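PDB 5VOL: putative esterase from Bacteroides intestinalis DSM 17393, which is a ferulic acid esterase of carbohydrate esterase family 1 that probably acts on arabinoxylan together with cognate xylanases. Local coordinates for residues R26-F31 and E121-V126; K67-R72 and Y256-L261; C80-V85 and Q263-V268; G144-G149 and V213-D218. All coordinates share one frame; numbering follows the deposited sequence.

Contact 1. Residues R26-F31 and E121-V126; sequences RAYTVF and EKKYRV
Two tyrosine hydroxyls meet at the centre of this contact: Tyr28 OH and Tyr124 OH form a hydrogen bond of 2.7 Å, in which either could be the donor. The side chains approach from opposite directions, and each hydroxyl arrives at the edge of the other ring, near its plane. Tyr28 places CG between its backbone N and carbonyl carbon (chi1 66°), which sends the ring off the strand toward the end of the helix. A buried phenol suits both positions, since its carbon ring packs like any apolar group while its hydroxyl finds a polar partner. Tyr119 OH extends the network by bonding both Tyr28 OH and Lys123 NZ.

The rest is apolar packing. Tyr28 CE2 and Tyr124 CE2 are 3.9 Å apart. Val30 CG1 sits over one face of the Tyr124 ring, offset toward its rim, 3.9 Å from CZ. On the opposite face the CG of the preceding Lys123 lies 3.7 Å above the ring plane, over its centre, and the tyrosine is sandwiched between aliphatic groups.

Tyr124 is the first residue to leave helical geometry after helix 108-123, so the contact fastens the end of that helix to strand 24-32. The strand itself pairs with strands 11-19 and 83-87, and Val30 also touches Val13 and Ile83.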
# COMPACT_ATOMS: atom_id res chain seq x y z
N ARG C 26 15.13 -26.42 -24.86
CA ARG C 26 14.27 -25.44 -24.21
C ARG C 26 15.01 -24.83 -23.02
O ARG C 26 15.33 -25.52 -22.05
CB ARG C 26 12.96 -26.09 -23.76
CG ARG C 26 11.96 -26.35 -24.90
CD ARG C 26 11.35 -25.05 -25.40
NE ARG C 26 12.02 -24.52 -26.58
CZ ARG C 26 11.70 -23.37 -27.17
NH1 ARG C 26 10.74 -22.60 -26.67
NH2 ARG C 26 12.36 -22.98 -28.26
N ALA C 27 15.31 -23.54 -23.12
CA ALA C 27 15.95 -22.85 -22.02
C ALA C 27 14.93 -22.59 -20.91
O ALA C 27 13.72 -22.51 -21.14
CB ALA C 27 16.57 -21.54 -22.49
N TYR C 28 15.43 -22.46 -19.69
CA TYR C 28 14.59 -22.08 -18.57
C TYR C 28 15.43 -21.33 -17.56
O TYR C 28 16.65 -21.43 -17.56
CB TYR C 28 13.95 -23.32 -17.93
CG TYR C 28 14.96 -24.24 -17.27
CD1 TYR C 28 15.54 -25.29 -17.98
CD2 TYR C 28 15.32 -24.08 -15.94
CE1 TYR C 28 16.46 -26.14 -17.39
CE2 TYR C 28 16.24 -24.92 -15.34
CZ TYR C 28 16.80 -25.95 -16.07
OH TYR C 28 17.71 -26.79 -15.47
N THR C 29 14.76 -20.56 -16.70
CA THR C 29 15.43 -19.78 -15.67
C THR C 29 14.76 -20.11 -14.35
O THR C 29 13.54 -20.06 -14.24
CB THR C 29 15.35 -18.26 -15.95
OG1 THR C 29 15.92 -17.98 -17.24
CG2 THR C 29 16.10 -17.46 -14.89
N VAL C 30 15.54 -20.47 -13.35
CA VAL C 30 14.95 -20.91 -12.09
C VAL C 30 15.52 -20.11 -10.94
O VAL C 30 16.71 -19.78 -10.93
CB VAL C 30 15.19 -22.43 -11.87
CG1 VAL C 30 16.68 -22.75 -11.93
CG2 VAL C 30 14.61 -22.87 -10.53
N PHE C 31 14.66 -19.75 -9.99
CA PHE C 31 15.10 -19.16 -8.73
C PHE C 31 15.33 -20.26 -7.68
O PHE C 31 14.45 -21.06 -7.44
CB PHE C 31 14.06 -18.16 -8.20
CG PHE C 31 14.27 -17.76 -6.76
CD1 PHE C 31 15.08 -16.69 -6.42
CD2 PHE C 31 13.65 -18.48 -5.73
CE1 PHE C 31 15.27 -16.32 -5.08
CE2 PHE C 31 13.84 -18.13 -4.39
CZ PHE C 31 14.65 -17.05 -4.07
N GLU C 121 11.13 -30.81 -11.17
CA GLU C 121 10.72 -31.09 -9.80
C GLU C 121 11.60 -32.14 -9.14
O GLU C 121 11.69 -32.18 -7.92
CB GLU C 121 9.26 -31.49 -9.76
CG GLU C 121 8.39 -30.29 -10.11
CD GLU C 121 6.92 -30.53 -9.90
OE1 GLU C 121 6.54 -31.61 -9.40
OE2 GLU C 121 6.15 -29.61 -10.24
N LYS C 122 12.27 -32.96 -9.95
CA LYS C 122 13.29 -33.86 -9.45
C LYS C 122 14.62 -33.14 -9.23
O LYS C 122 15.24 -33.26 -8.18
CB LYS C 122 13.49 -35.04 -10.42
CG LYS C 122 14.69 -35.91 -10.11
CD LYS C 122 14.76 -37.11 -11.07
CE LYS C 122 16.03 -37.93 -10.85
NZ LYS C 122 16.13 -39.08 -11.81
N LYS C 123 15.05 -32.37 -10.22
CA LYS C 123 16.36 -31.73 -10.14
C LYS C 123 16.44 -30.69 -9.03
O LYS C 123 17.48 -30.54 -8.39
CB LYS C 123 16.70 -31.08 -11.48
CG LYS C 123 18.02 -30.33 -11.48
CD LYS C 123 18.54 -30.20 -12.91
CE LYS C 123 19.96 -29.65 -12.93
NZ LYS C 123 20.53 -29.72 -14.29
N TYR C 124 15.35 -29.96 -8.82
CA TYR C 124 15.39 -28.85 -7.86
C TYR C 124 14.58 -29.14 -6.61
O TYR C 124 14.15 -28.23 -5.90
CB TYR C 124 14.93 -27.55 -8.56
CG TYR C 124 15.82 -27.19 -9.72
CD1 TYR C 124 17.13 -26.76 -9.50
CD2 TYR C 124 15.39 -27.33 -11.03
CE1 TYR C 124 17.96 -26.46 -10.55
CE2 TYR C 124 16.23 -27.04 -12.10
CZ TYR C 124 17.51 -26.60 -11.85
OH TYR C 124 18.36 -26.28 -12.89
N ARG C 125 14.40 -30.43 -6.33
CA ARG C 125 13.86 -30.92 -5.05
C ARG C 125 12.52 -30.31 -4.66
O ARG C 125 12.36 -29.78 -3.56
CB ARG C 125 14.88 -30.69 -3.94
CG ARG C 125 16.32 -30.85 -4.39
CD ARG C 125 17.24 -31.18 -3.23
NE ARG C 125 17.14 -30.20 -2.15
CZ ARG C 125 18.04 -29.26 -1.91
NH1 ARG C 125 19.12 -29.14 -2.67
NH2 ARG C 125 17.87 -28.42 -0.89
N VAL C 126 11.56 -30.39 -5.57
CA VAL C 126 10.21 -29.91 -5.33
C VAL C 126 9.41 -31.00 -4.62
O VAL C 126 9.58 -32.17 -4.91
CB VAL C 126 9.53 -29.50 -6.65
CG1 VAL C 126 8.04 -29.39 -6.49
CG2 VAL C 126 10.15 -28.19 -7.19

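Contact 2. Residues K67-R72 and Y256-L261; sequences KDVMDR and YWHSAL
Residues 67-72 and 256-261 are both helical, and their backbones come nearest at Val69 and Leu261, whose CA atoms are 7.4 Å apart. At that spacing one valine can bridge the two helices with its branches. Val69 CG1, anti to its own N (chi1 176°), reaches Leu261 CB at 4.2 Å. The other methyl, CG2, meets the imidazole of His258 at 3.9 Å from NE2 and 4.0 Å from CD2, approaching the ring obliquely. A short beta-branched side chain suits this place, because it presents two methyls to two partners one helical turn apart.

His258 does more than pack. Its NE2 is hydrogen-bonded to Glu255 of the second subunit, and its ring meets His258 of that subunit with the planes nearly perpendicular. Arg72 and Asp68 also form salt bridges to the second subunit, with its Asp253 and Arg63. Within helix 66-76, Lys67 NZ forms a salt bridge with Asp71 OD2 (2.9 Å) at its syn lone pair.

Between the two helices of one chain the contact is purely van der Waals, while Asp68, Arg72 and His258 serve the subunit interface. The glutamate would tend to favour a proton on NE2, but the second imidazole probably works against a full positive charge.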
# COMPACT_ATOMS: atom_id res chain seq x y z
N LYS C 67 14.43 -12.49 -7.85
CA LYS C 67 15.32 -12.78 -6.73
C LYS C 67 15.21 -11.73 -5.61
O LYS C 67 15.13 -12.07 -4.43
CB LYS C 67 16.77 -12.87 -7.20
CG LYS C 67 17.79 -12.82 -6.04
CD LYS C 67 19.19 -13.25 -6.48
CE LYS C 67 20.27 -12.71 -5.53
NZ LYS C 67 20.11 -13.19 -4.11
N ASP C 68 15.20 -10.45 -5.99
CA ASP C 68 15.17 -9.37 -5.00
C ASP C 68 13.86 -9.32 -4.25
O ASP C 68 13.84 -9.03 -3.05
CB ASP C 68 15.44 -8.01 -5.67
CG ASP C 68 16.84 -7.92 -6.23
OD1 ASP C 68 17.71 -8.67 -5.73
OD2 ASP C 68 17.08 -7.12 -7.16
N VAL C 69 12.75 -9.58 -4.94
CA VAL C 69 11.45 -9.60 -4.29
C VAL C 69 11.36 -10.79 -3.33
O VAL C 69 10.91 -10.63 -2.20
CB VAL C 69 10.30 -9.66 -5.31
CG1 VAL C 69 8.96 -9.77 -4.59
CG2 VAL C 69 10.31 -8.42 -6.22
N MET C 70 11.80 -11.97 -3.77
CA MET C 70 11.81 -13.12 -2.87
C MET C 70 12.70 -12.91 -1.65
O MET C 70 12.32 -13.28 -0.54
CB MET C 70 12.24 -14.39 -3.62
CG MET C 70 11.12 -15.09 -4.37
SD MET C 70 9.87 -15.80 -3.27
CE MET C 70 10.77 -17.19 -2.58
N ASP C 71 13.88 -12.34 -1.83
CA ASP C 71 14.79 -12.12 -0.71
C ASP C 71 14.13 -11.23 0.36
O ASP C 71 14.26 -11.49 1.55
CB ASP C 71 16.10 -11.50 -1.17
CG ASP C 71 16.99 -12.49 -1.91
OD1 ASP C 71 16.74 -13.72 -1.82
OD2 ASP C 71 17.94 -12.04 -2.58
N ARG C 72 13.42 -10.19 -0.09
CA ARG C 72 12.61 -9.36 0.79
C ARG C 72 11.48 -10.16 1.48
O ARG C 72 11.37 -10.16 2.71
CB ARG C 72 12.02 -8.17 0.01
CG ARG C 72 10.99 -7.35 0.78
CD ARG C 72 11.66 -6.31 1.69
NE ARG C 72 12.13 -5.12 0.97
CZ ARG C 72 13.40 -4.87 0.68
NH1 ARG C 72 13.72 -3.74 0.04
NH2 ARG C 72 14.36 -5.72 1.02
N TYR C 256 3.64 -3.00 -13.71
CA TYR C 256 2.46 -3.73 -13.25
C TYR C 256 2.81 -5.16 -12.81
O TYR C 256 2.28 -5.67 -11.83
CB TYR C 256 1.37 -3.77 -14.33
CG TYR C 256 0.00 -3.97 -13.73
CD1 TYR C 256 -0.72 -2.88 -13.23
CD2 TYR C 256 -0.56 -5.24 -13.62
CE1 TYR C 256 -1.98 -3.05 -12.65
CE2 TYR C 256 -1.83 -5.41 -13.03
CZ TYR C 256 -2.52 -4.31 -12.55
OH TYR C 256 -3.77 -4.45 -11.98
N TRP C 257 3.72 -5.81 -13.54
CA TRP C 257 3.98 -7.23 -13.34
C TRP C 257 4.98 -7.43 -12.22
O TRP C 257 4.85 -8.35 -11.42
CB TRP C 257 4.46 -7.87 -14.66
CG TRP C 257 3.39 -7.74 -15.71
CD1 TRP C 257 2.03 -7.84 -15.51
CD2 TRP C 257 3.56 -7.40 -17.10
NE1 TRP C 257 1.37 -7.60 -16.68
CE2 TRP C 257 2.28 -7.32 -17.67
CE3 TRP C 257 4.67 -7.15 -17.90
CZ2 TRP C 257 2.07 -7.01 -19.03
CZ3 TRP C 257 4.47 -6.85 -19.26
CH2 TRP C 257 3.18 -6.79 -19.80
N HIS C 258 5.96 -6.53 -12.11
CA HIS C 258 6.84 -6.58 -10.94
C HIS C 258 6.07 -6.33 -9.62
O HIS C 258 6.23 -7.06 -8.64
CB HIS C 258 7.97 -5.55 -11.09
CG HIS C 258 8.62 -5.18 -9.80
ND1 HIS C 258 8.28 -4.05 -9.08
CD2 HIS C 258 9.60 -5.78 -9.08
CE1 HIS C 258 8.99 -3.98 -7.98
NE2 HIS C 258 9.81 -5.02 -7.96
N SER C 259 5.24 -5.29 -9.59
CA SER C 259 4.47 -5.00 -8.39
C SER C 259 3.47 -6.13 -8.09
O SER C 259 3.16 -6.40 -6.94
CB SER C 259 3.77 -3.64 -8.52
OG SER C 259 2.81 -3.65 -9.56
N ALA C 260 3.00 -6.82 -9.14
CA ALA C 260 2.10 -7.95 -8.95
C ALA C 260 2.74 -9.07 -8.12
O ALA C 260 2.05 -9.77 -7.38
CB ALA C 260 1.64 -8.51 -10.34
N LEU C 261 4.05 -9.23 -8.25
CA LEU C 261 4.76 -10.24 -7.46
C LEU C 261 4.55 -10.08 -5.97
O LEU C 261 4.52 -11.07 -5.24
CB LEU C 261 6.26 -10.19 -7.74
CG LEU C 261 6.73 -10.90 -8.99
CD1 LEU C 261 8.24 -10.73 -9.10
CD2 LEU C 261 6.36 -12.39 -8.92

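Contact 3. Residues C80-V85 and Q263-V268; sequences CEMIIV and QCLPFV
Leu265 O, which Met82 CE approaches to 4.1 Å, accepts a hydrogen bond from the hydroxyl of Thr269, and that same OG1 receives the backbone N-H of Cys80. One threonine oxygen thus ties the chain leading into strand 83-87 to the last helix. The arrangement belongs to the alpha/beta-hydrolase fold, whose C-terminal helix, here 254-271, packs against the central sheet.

Apart from that link the contact is apolar. Met82 and Ile84, two residues apart on an extended chain, point to the same side. Leu265 CD2 touches both ends, 4.1 Å from each of Met82 CE and Ile84 CD1. Ile84 and Leu265 cross at about a right angle. An unbranched, flexible side chain suits position 82 because it can turn its end to the helix: Met82 runs out from the extended chain just before strand 83-87 and then bends at its thioether (chi3 89°), which carries CE round. Leu47 of the next strand touches both Met82 and Leu265, and Met70 of helix 66-76 touches Ile84 and Leu265.

One helical turn beyond Leu265 is roughly where Val268 lies, and its CG2 meets the bent end of Met82, 4.1 Å from CE and 4.2 Å from SD.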
# COMPACT_ATOMS: atom_id res chain seq x y z
N CYS C 80 7.08 -17.97 1.68
CA CYS C 80 7.93 -19.09 2.07
C CYS C 80 9.00 -19.32 1.00
O CYS C 80 8.86 -18.87 -0.14
CB CYS C 80 7.11 -20.36 2.28
SG CYS C 80 6.41 -21.03 0.73
N GLU C 81 10.08 -20.00 1.36
CA GLU C 81 11.04 -20.38 0.34
C GLU C 81 10.35 -21.32 -0.66
O GLU C 81 9.57 -22.19 -0.28
CB GLU C 81 12.26 -21.05 0.96
CG GLU C 81 13.13 -20.13 1.77
CD GLU C 81 14.44 -20.79 2.12
OE1 GLU C 81 14.40 -21.98 2.50
OE2 GLU C 81 15.51 -20.16 1.98
N MET C 82 10.61 -21.11 -1.94
CA MET C 82 9.98 -21.91 -2.97
C MET C 82 10.85 -21.88 -4.22
O MET C 82 11.60 -20.93 -4.44
CB MET C 82 8.57 -21.40 -3.30
CG MET C 82 8.53 -20.06 -4.11
SD MET C 82 6.86 -19.40 -4.33
CE MET C 82 6.69 -18.40 -2.83
N ILE C 83 10.75 -22.94 -5.02
CA ILE C 83 11.36 -22.96 -6.35
C ILE C 83 10.47 -22.13 -7.28
O ILE C 83 9.24 -22.30 -7.29
CB ILE C 83 11.50 -24.42 -6.90
CG1 ILE C 83 12.24 -25.31 -5.90
CG2 ILE C 83 12.18 -24.42 -8.26
CD1 ILE C 83 13.67 -24.87 -5.60
N ILE C 84 11.08 -21.23 -8.04
CA ILE C 84 10.32 -20.48 -9.03
C ILE C 84 10.97 -20.73 -10.41
O ILE C 84 12.18 -20.62 -10.56
CB ILE C 84 10.28 -18.97 -8.72
CG1 ILE C 84 9.76 -18.73 -7.31
CG2 ILE C 84 9.34 -18.24 -9.69
CD1 ILE C 84 9.89 -17.27 -6.90
N VAL C 85 10.16 -21.07 -11.40
CA VAL C 85 10.76 -21.41 -12.70
C VAL C 85 9.96 -20.86 -13.87
O VAL C 85 8.73 -20.88 -13.88
CB VAL C 85 10.91 -22.94 -12.84
CG1 VAL C 85 9.57 -23.58 -12.79
CG2 VAL C 85 11.64 -23.31 -14.15
N GLN C 263 1.96 -9.23 -4.48
CA GLN C 263 0.69 -9.85 -4.10
C GLN C 263 0.70 -11.36 -4.38
O GLN C 263 0.16 -12.17 -3.60
CB GLN C 263 -0.47 -9.17 -4.82
CG GLN C 263 -0.75 -7.79 -4.27
CD GLN C 263 -1.29 -6.81 -5.30
OE1 GLN C 263 -1.20 -5.60 -5.12
NE2 GLN C 263 -1.88 -7.34 -6.39
N CYS C 264 1.31 -11.73 -5.50
CA CYS C 264 1.34 -13.12 -5.96
C CYS C 264 2.10 -14.04 -5.02
O CYS C 264 1.60 -15.10 -4.66
CB CYS C 264 1.95 -13.21 -7.36
SG CYS C 264 2.08 -14.89 -8.01
N LEU C 265 3.31 -13.66 -4.63
CA LEU C 265 4.13 -14.56 -3.83
C LEU C 265 3.54 -14.82 -2.43
O LEU C 265 3.50 -15.99 -1.99
CB LEU C 265 5.55 -14.01 -3.74
CG LEU C 265 6.23 -14.00 -5.12
CD1 LEU C 265 7.58 -13.31 -5.04
CD2 LEU C 265 6.38 -15.45 -5.67
N PRO C 266 3.05 -13.78 -1.75
CA PRO C 266 2.36 -14.08 -0.48
C PRO C 266 1.07 -14.88 -0.67
O PRO C 266 0.72 -15.70 0.19
CB PRO C 266 2.05 -12.69 0.12
CG PRO C 266 3.14 -11.80 -0.44
CD PRO C 266 3.35 -12.34 -1.88
N PHE C 267 0.37 -14.64 -1.77
CA PHE C 267 -0.87 -15.35 -2.08
C PHE C 267 -0.65 -16.86 -2.21
O PHE C 267 -1.32 -17.63 -1.53
CB PHE C 267 -1.48 -14.80 -3.37
CG PHE C 267 -2.56 -15.67 -3.97
CD1 PHE C 267 -3.80 -15.80 -3.35
CD2 PHE C 267 -2.34 -16.33 -5.17
CE1 PHE C 267 -4.80 -16.60 -3.91
CE2 PHE C 267 -3.34 -17.13 -5.74
CZ PHE C 267 -4.57 -17.26 -5.11
N VAL C 268 0.27 -17.30 -3.07
CA VAL C 268 0.48 -18.75 -3.21
C VAL C 268 1.03 -19.33 -1.91
O VAL C 268 0.72 -20.47 -1.55
CB VAL C 268 1.41 -19.10 -4.41
CG1 VAL C 268 0.81 -18.56 -5.70
CG2 VAL C 268 2.79 -18.53 -4.22

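Contact 4. Residues G144-G149 and V213-D218; sequences GATNYG and VAWFVD
This is helix-on-sheet packing in an alpha/beta hydrolase: the indole of Trp215, on strand 214-218, lies against the backbone of helix 140-151, which follows the probable nucleophile elbow. The benzo part of the indole does the touching. Its CZ3 comes to 3.8 Å from Thr146 O, which sits at the edge of the ring near its plane, and to 4.1 Å from Thr146 CG2. Gly149 C approaches Trp215 CH2 obliquely, at 3.8 Å.

Glycine suits that position because, having no side chain, it lets the wide ring rest directly on the helix backbone. In Thr146, with chi1 -64°, the methyl lies anti to N and faces the ring, while OG1 lies beside N and bonds Gly142 O. The indole is steadied on its own side: NE1 donates to Leu210 O, and Val213 CG1 lies 3.8 Å above one face, toward the rim. Val213 CG2 is 4.3 Å from Gly149 O.

Strand 158-162 is the neighbour of 214-218 in the sheet, and its Val159 touches Thr146, Val213 and Trp215. From helix 226-238, Met236 packs on Trp215 and Phe232 on Thr146, while the backbone of Trp215 pairs with Gln244 of the edge strand.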
# COMPACT_ATOMS: atom_id res chain seq x y z
N GLY C 144 -2.02 -18.81 -20.25
CA GLY C 144 -1.45 -20.13 -20.07
C GLY C 144 -1.66 -20.65 -18.65
O GLY C 144 -2.08 -21.79 -18.44
N ALA C 145 -1.36 -19.81 -17.68
CA ALA C 145 -1.50 -20.18 -16.28
C ALA C 145 -2.95 -20.54 -15.96
O ALA C 145 -3.23 -21.56 -15.35
CB ALA C 145 -1.01 -19.03 -15.39
N THR C 146 -3.87 -19.70 -16.40
CA THR C 146 -5.28 -19.88 -16.10
C THR C 146 -5.84 -21.16 -16.74
O THR C 146 -6.51 -21.94 -16.06
CB THR C 146 -6.08 -18.65 -16.58
OG1 THR C 146 -5.66 -17.49 -15.84
CG2 THR C 146 -7.56 -18.85 -16.36
N ASN C 147 -5.57 -21.39 -18.02
CA ASN C 147 -6.13 -22.56 -18.69
C ASN C 147 -5.47 -23.85 -18.21
O ASN C 147 -6.13 -24.88 -18.13
CB ASN C 147 -6.02 -22.42 -20.23
CG ASN C 147 -6.91 -23.42 -20.97
OD1 ASN C 147 -6.45 -24.13 -21.86
ND2 ASN C 147 -8.19 -23.50 -20.60
N TYR C 148 -4.19 -23.80 -17.84
CA TYR C 148 -3.55 -24.94 -17.21
C TYR C 148 -4.26 -25.29 -15.90
O TYR C 148 -4.49 -26.47 -15.58
CB TYR C 148 -2.07 -24.67 -16.90
CG TYR C 148 -1.08 -24.89 -18.03
CD1 TYR C 148 -1.49 -25.06 -19.35
CD2 TYR C 148 0.29 -24.92 -17.76
CE1 TYR C 148 -0.53 -25.27 -20.38
CE2 TYR C 148 1.23 -25.12 -18.76
CZ TYR C 148 0.82 -25.29 -20.07
OH TYR C 148 1.80 -25.47 -21.03
N GLY C 149 -4.59 -24.26 -15.13
CA GLY C 149 -5.26 -24.47 -13.86
C GLY C 149 -6.66 -25.00 -14.09
O GLY C 149 -7.17 -25.80 -13.31
N VAL C 213 -9.47 -24.95 -6.79
CA VAL C 213 -8.30 -24.12 -7.06
C VAL C 213 -8.55 -22.70 -6.53
O VAL C 213 -9.65 -22.18 -6.62
CB VAL C 213 -7.99 -24.10 -8.59
CG1 VAL C 213 -6.79 -23.22 -8.89
CG2 VAL C 213 -7.74 -25.54 -9.10
N ALA C 214 -7.51 -22.08 -5.97
CA ALA C 214 -7.60 -20.69 -5.55
C ALA C 214 -7.21 -19.79 -6.73
O ALA C 214 -6.17 -20.02 -7.33
CB ALA C 214 -6.68 -20.42 -4.36
N TRP C 215 -8.04 -18.79 -7.03
CA TRP C 215 -7.83 -17.92 -8.19
C TRP C 215 -7.62 -16.45 -7.81
O TRP C 215 -8.33 -15.92 -6.96
CB TRP C 215 -9.01 -18.02 -9.15
CG TRP C 215 -9.40 -19.42 -9.53
CD1 TRP C 215 -10.24 -20.24 -8.84
CD2 TRP C 215 -8.99 -20.15 -10.70
NE1 TRP C 215 -10.38 -21.43 -9.50
CE2 TRP C 215 -9.62 -21.41 -10.64
CE3 TRP C 215 -8.16 -19.85 -11.78
CZ2 TRP C 215 -9.43 -22.39 -11.63
CZ3 TRP C 215 -7.97 -20.83 -12.77
CH2 TRP C 215 -8.61 -22.08 -12.68
N PHE C 216 -6.67 -15.80 -8.46
CA PHE C 216 -6.41 -14.37 -8.25
C PHE C 216 -6.22 -13.73 -9.63
O PHE C 216 -5.32 -14.12 -10.37
CB PHE C 216 -5.18 -14.18 -7.36
CG PHE C 216 -5.12 -12.84 -6.64
CD1 PHE C 216 -5.02 -11.65 -7.35
CD2 PHE C 216 -5.12 -12.80 -5.25
CE1 PHE C 216 -4.94 -10.42 -6.69
CE2 PHE C 216 -5.04 -11.58 -4.57
CZ PHE C 216 -4.96 -10.38 -5.29
N VAL C 217 -7.06 -12.76 -9.97
CA VAL C 217 -6.98 -12.06 -11.25
C VAL C 217 -6.62 -10.59 -11.03
O VAL C 217 -7.30 -9.87 -10.29
CB VAL C 217 -8.30 -12.19 -12.02
CG1 VAL C 217 -8.26 -11.36 -13.30
CG2 VAL C 217 -8.57 -13.67 -12.31
N ASP C 218 -5.56 -10.14 -11.70
CA ASP C 218 -4.96 -8.82 -11.44
C ASP C 218 -4.65 -8.13 -12.76
O ASP C 218 -3.79 -8.60 -13.50
CB ASP C 218 -3.68 -9.02 -10.61
CG ASP C 218 -3.02 -7.73 -10.19
OD1 ASP C 218 -3.62 -6.64 -10.28
OD2 ASP C 218 -1.86 -7.83 -9.72

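Overall arrangement
Contacts 1, 3 and 4 all reach the central sheet, and helix 254-271 serves both contacts 2 and 3, whose centres are 10 Å apart. Contact 1 joins contact 3 through neighbouring strands, with a probable hydrogen bond of 2.7 Å from Phe31 N to Ile84 O. Phe31 also packs on Met70 of contact 2, CZ to CB 3.6 Å. Contacts 3 and 4 meet where Phe267 CD1 lies 3.8 Å from Phe216 CD2. Thr146 of contact 4 lies near the probable nucleophile elbow, and Trp257 of contact 2 meets His252 of the probable Ser-His-Asp triad edge-to-face. The side chain of Trp215 is about 11 Å from a calcium ion. Contact 2 adjoins the second subunit.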